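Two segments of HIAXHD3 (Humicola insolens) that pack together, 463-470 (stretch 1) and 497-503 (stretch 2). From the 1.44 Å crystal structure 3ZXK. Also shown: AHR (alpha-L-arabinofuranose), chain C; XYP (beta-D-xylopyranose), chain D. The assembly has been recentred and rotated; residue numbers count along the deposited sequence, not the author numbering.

Stretch 1 463-470: ADITPAFG
Stretch 2 (497-503) AMTNSWR

Two mostly irregular segments, at least 31 residues apart wherever they touch, run in roughly the same direction (36° between their end-to-end vectors) and bury 303 Å² between them. No hydrogen bond crosses; the join rests on van der Waals fit. The register is set by two CA pairs, Ile465 CA to Met498 CA at 8.7 Å and Phe469 CA to Asn500 CA at 5.9 Å, so the chains draw closer towards Phe469.

Asn500 covers the most surface. With phi/psi -99/4 and an m side chain (chi2 -44°), it points its CB toward stretch 1. Asn500 OD1 lies 3.5 Å from Ala468 CB; the methyl of Ala468, pointing toward stretch 2 on a -140/19 backbone, packs directly against the amide. Asn500 ND2 is hydrogen-bonded elsewhere in the structure.

Phe469 leaves its backbone sideways (-68/132), but chi1 -163° (t) and chi2 55° bring the ring nearer. Asn500 O approaches the ring edge, 3.6 Å from Phe469 CD1, and Phe469 CZ reaches Trp502 CD1 at 3.9 Å. Trp502, p with chi2 -98°, offers one indole face to both sugars; Trp502 CG is 3.8 Å from AHR C5, while Phe469 CZ sits 3.8 Å from AHR O5.

At the wider end Met498 (-100/142; m, t, p) spans the gap with its long, flexible thioether. Met498 SD stands 3.4 Å from Asp464 O, a carbonyl buried without a polar partner, and Met498 CE packs 3.9 Å from Ile465 CG2. Ile465 (-111/21; p, t) meets it with a branch, although its side-chain end leads away.

Each stretch also has hydrogen bonds of its own: Asp464 OD1 accepts from Thr466 N (3.0 Å) and Thr466 OG1 (2.6 Å), and Thr499 OG1 accepts from Ser501 N (3.1 Å). Gly470 closes stretch 1 at positive phi (81/-4), a conformation that favours glycine.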

# COMPACT_ATOMS: atom_id res chain seq x y z
N ALA A 463 7.28 -16.95 -2.67
CA ALA A 463 5.85 -16.76 -2.47
C ALA A 463 5.04 -16.85 -3.75
O ALA A 463 5.36 -16.25 -4.75
CB ALA A 463 5.59 -15.41 -1.84
N ASP A 464 3.94 -17.55 -3.68
CA ASP A 464 3.01 -17.58 -4.80
C ASP A 464 1.78 -16.77 -4.40
O ASP A 464 1.07 -17.15 -3.44
CB ASP A 464 2.61 -19.04 -5.10
CG ASP A 464 1.67 -19.16 -6.31
OD1 ASP A 464 1.41 -18.13 -6.94
OD2 ASP A 464 1.18 -20.26 -6.61
N ILE A 465 1.56 -15.65 -5.07
CA ILE A 465 0.38 -14.82 -4.81
C ILE A 465 -0.59 -14.85 -5.98
O ILE A 465 -1.42 -13.94 -6.13
CB ILE A 465 0.71 -13.36 -4.35
CG1 ILE A 465 1.63 -12.61 -5.33
CG2 ILE A 465 1.31 -13.41 -2.95
CD1 ILE A 465 1.66 -11.10 -5.17
N THR A 466 -0.50 -15.88 -6.82
CA THR A 466 -1.48 -16.01 -7.91
C THR A 466 -2.90 -15.91 -7.33
O THR A 466 -3.19 -16.59 -6.35
CB THR A 466 -1.32 -17.38 -8.62
OG1 THR A 466 0.02 -17.51 -9.10
CG2 THR A 466 -2.29 -17.50 -9.81
N PRO A 467 -3.76 -15.02 -7.86
CA PRO A 467 -5.06 -14.78 -7.23
C PRO A 467 -5.86 -16.08 -7.01
O PRO A 467 -5.89 -16.98 -7.86
CB PRO A 467 -5.75 -13.82 -8.20
CG PRO A 467 -4.61 -13.04 -8.76
CD PRO A 467 -3.52 -14.05 -8.95
N ALA A 468 -6.49 -16.15 -5.85
CA ALA A 468 -7.29 -17.33 -5.50
C ALA A 468 -8.55 -16.90 -4.78
O ALA A 468 -9.20 -17.70 -4.13
CB ALA A 468 -6.48 -18.32 -4.66
N PHE A 469 -8.92 -15.62 -4.94
CA PHE A 469 -10.05 -15.07 -4.21
C PHE A 469 -11.34 -15.72 -4.71
O PHE A 469 -11.58 -15.83 -5.91
CB PHE A 469 -10.10 -13.56 -4.44
CG PHE A 469 -10.94 -12.80 -3.45
CD1 PHE A 469 -10.71 -12.91 -2.07
CD2 PHE A 469 -11.91 -11.93 -3.91
CE1 PHE A 469 -11.47 -12.16 -1.17
CE2 PHE A 469 -12.66 -11.18 -3.02
CZ PHE A 469 -12.44 -11.29 -1.65
N GLY A 470 -12.16 -16.15 -3.76
CA GLY A 470 -13.45 -16.80 -4.08
C GLY A 470 -13.32 -18.28 -4.45
O GLY A 470 -14.33 -18.93 -4.71
N ALA A 497 0.64 -22.81 3.66
CA ALA A 497 -0.60 -22.44 3.01
C ALA A 497 -1.03 -21.03 3.46
O ALA A 497 -1.11 -20.73 4.66
CB ALA A 497 -1.69 -23.44 3.34
N MET A 498 -1.34 -20.20 2.48
CA MET A 498 -1.63 -18.78 2.71
C MET A 498 -3.11 -18.49 2.74
O MET A 498 -3.88 -19.08 1.96
CB MET A 498 -0.97 -17.95 1.62
CG MET A 498 0.52 -18.21 1.53
SD MET A 498 1.16 -17.91 -0.13
CE MET A 498 0.90 -16.14 -0.17
N THR A 499 -3.54 -17.58 3.62
CA THR A 499 -4.97 -17.24 3.66
C THR A 499 -5.46 -16.43 2.44
O THR A 499 -4.72 -15.58 1.93
CB THR A 499 -5.36 -16.53 4.96
OG1 THR A 499 -6.79 -16.38 5.00
CG2 THR A 499 -4.67 -15.17 5.07
N ASN A 500 -6.70 -16.68 2.00
CA ASN A 500 -7.37 -15.85 0.97
C ASN A 500 -8.36 -14.84 1.56
O ASN A 500 -9.02 -14.13 0.81
CB ASN A 500 -8.13 -16.71 -0.05
CG ASN A 500 -7.20 -17.53 -0.90
OD1 ASN A 500 -6.16 -17.03 -1.37
ND2 ASN A 500 -7.54 -18.81 -1.08
N SER A 501 -8.43 -14.76 2.90
CA SER A 501 -9.34 -13.85 3.55
C SER A 501 -8.98 -12.40 3.23
O SER A 501 -7.80 -12.04 3.14
CB SER A 501 -9.26 -14.04 5.06
OG SER A 501 -10.11 -13.11 5.72
N TRP A 502 -10.01 -11.58 3.11
CA TRP A 502 -9.86 -10.15 2.88
C TRP A 502 -9.85 -9.34 4.14
O TRP A 502 -9.53 -8.18 4.08
CB TRP A 502 -10.94 -9.65 1.93
CG TRP A 502 -12.35 -9.83 2.42
CD1 TRP A 502 -13.24 -10.85 2.10
CD2 TRP A 502 -13.09 -8.94 3.33
NE1 TRP A 502 -14.45 -10.67 2.75
CE2 TRP A 502 -14.42 -9.54 3.50
CE3 TRP A 502 -12.80 -7.75 3.99
CZ2 TRP A 502 -15.40 -8.94 4.29
CZ3 TRP A 502 -13.78 -7.17 4.80
CH2 TRP A 502 -15.05 -7.75 4.94
N ARG A 503 -10.18 -9.92 5.29
CA ARG A 503 -10.41 -9.11 6.49
C ARG A 503 -9.25 -8.26 7.01
O ARG A 503 -9.47 -7.16 7.52
CB ARG A 503 -11.04 -9.96 7.60
CG ARG A 503 -12.39 -10.53 7.20
CD ARG A 503 -13.23 -11.02 8.37
NE ARG A 503 -14.52 -11.53 7.90
CZ ARG A 503 -15.63 -10.81 7.76
NH1 ARG A 503 -15.63 -9.51 8.05
NH2 ARG A 503 -16.75 -11.38 7.33
O5 AHR C . -13.84 -7.77 -1.32
C5 AHR C . -12.86 -7.30 -0.38
C4 AHR C . -13.03 -5.81 -0.05
O4 AHR C . -14.32 -5.57 0.50
C3 AHR C . -12.99 -4.83 -1.22
O3 AHR C . -11.67 -4.50 -1.63
C2 AHR C . -13.69 -3.60 -0.70
O2 AHR C . -14.43 -2.92 -1.73
C1 AHR C . -14.64 -4.17 0.33
O1 XYP D . -19.02 -10.21 0.20
C1 XYP D . -18.60 -8.84 0.34
C2 XYP D . -19.47 -8.07 1.33
C3 XYP D . -19.00 -6.62 1.39
C4 XYP D . -17.52 -6.59 1.79
C5 XYP D . -16.68 -7.51 0.89
O2 XYP D . -20.85 -8.12 0.97
O3 XYP D . -19.78 -5.85 2.32
O4 XYP D . -17.05 -5.23 1.76
O5 XYP D . -17.24 -8.83 0.79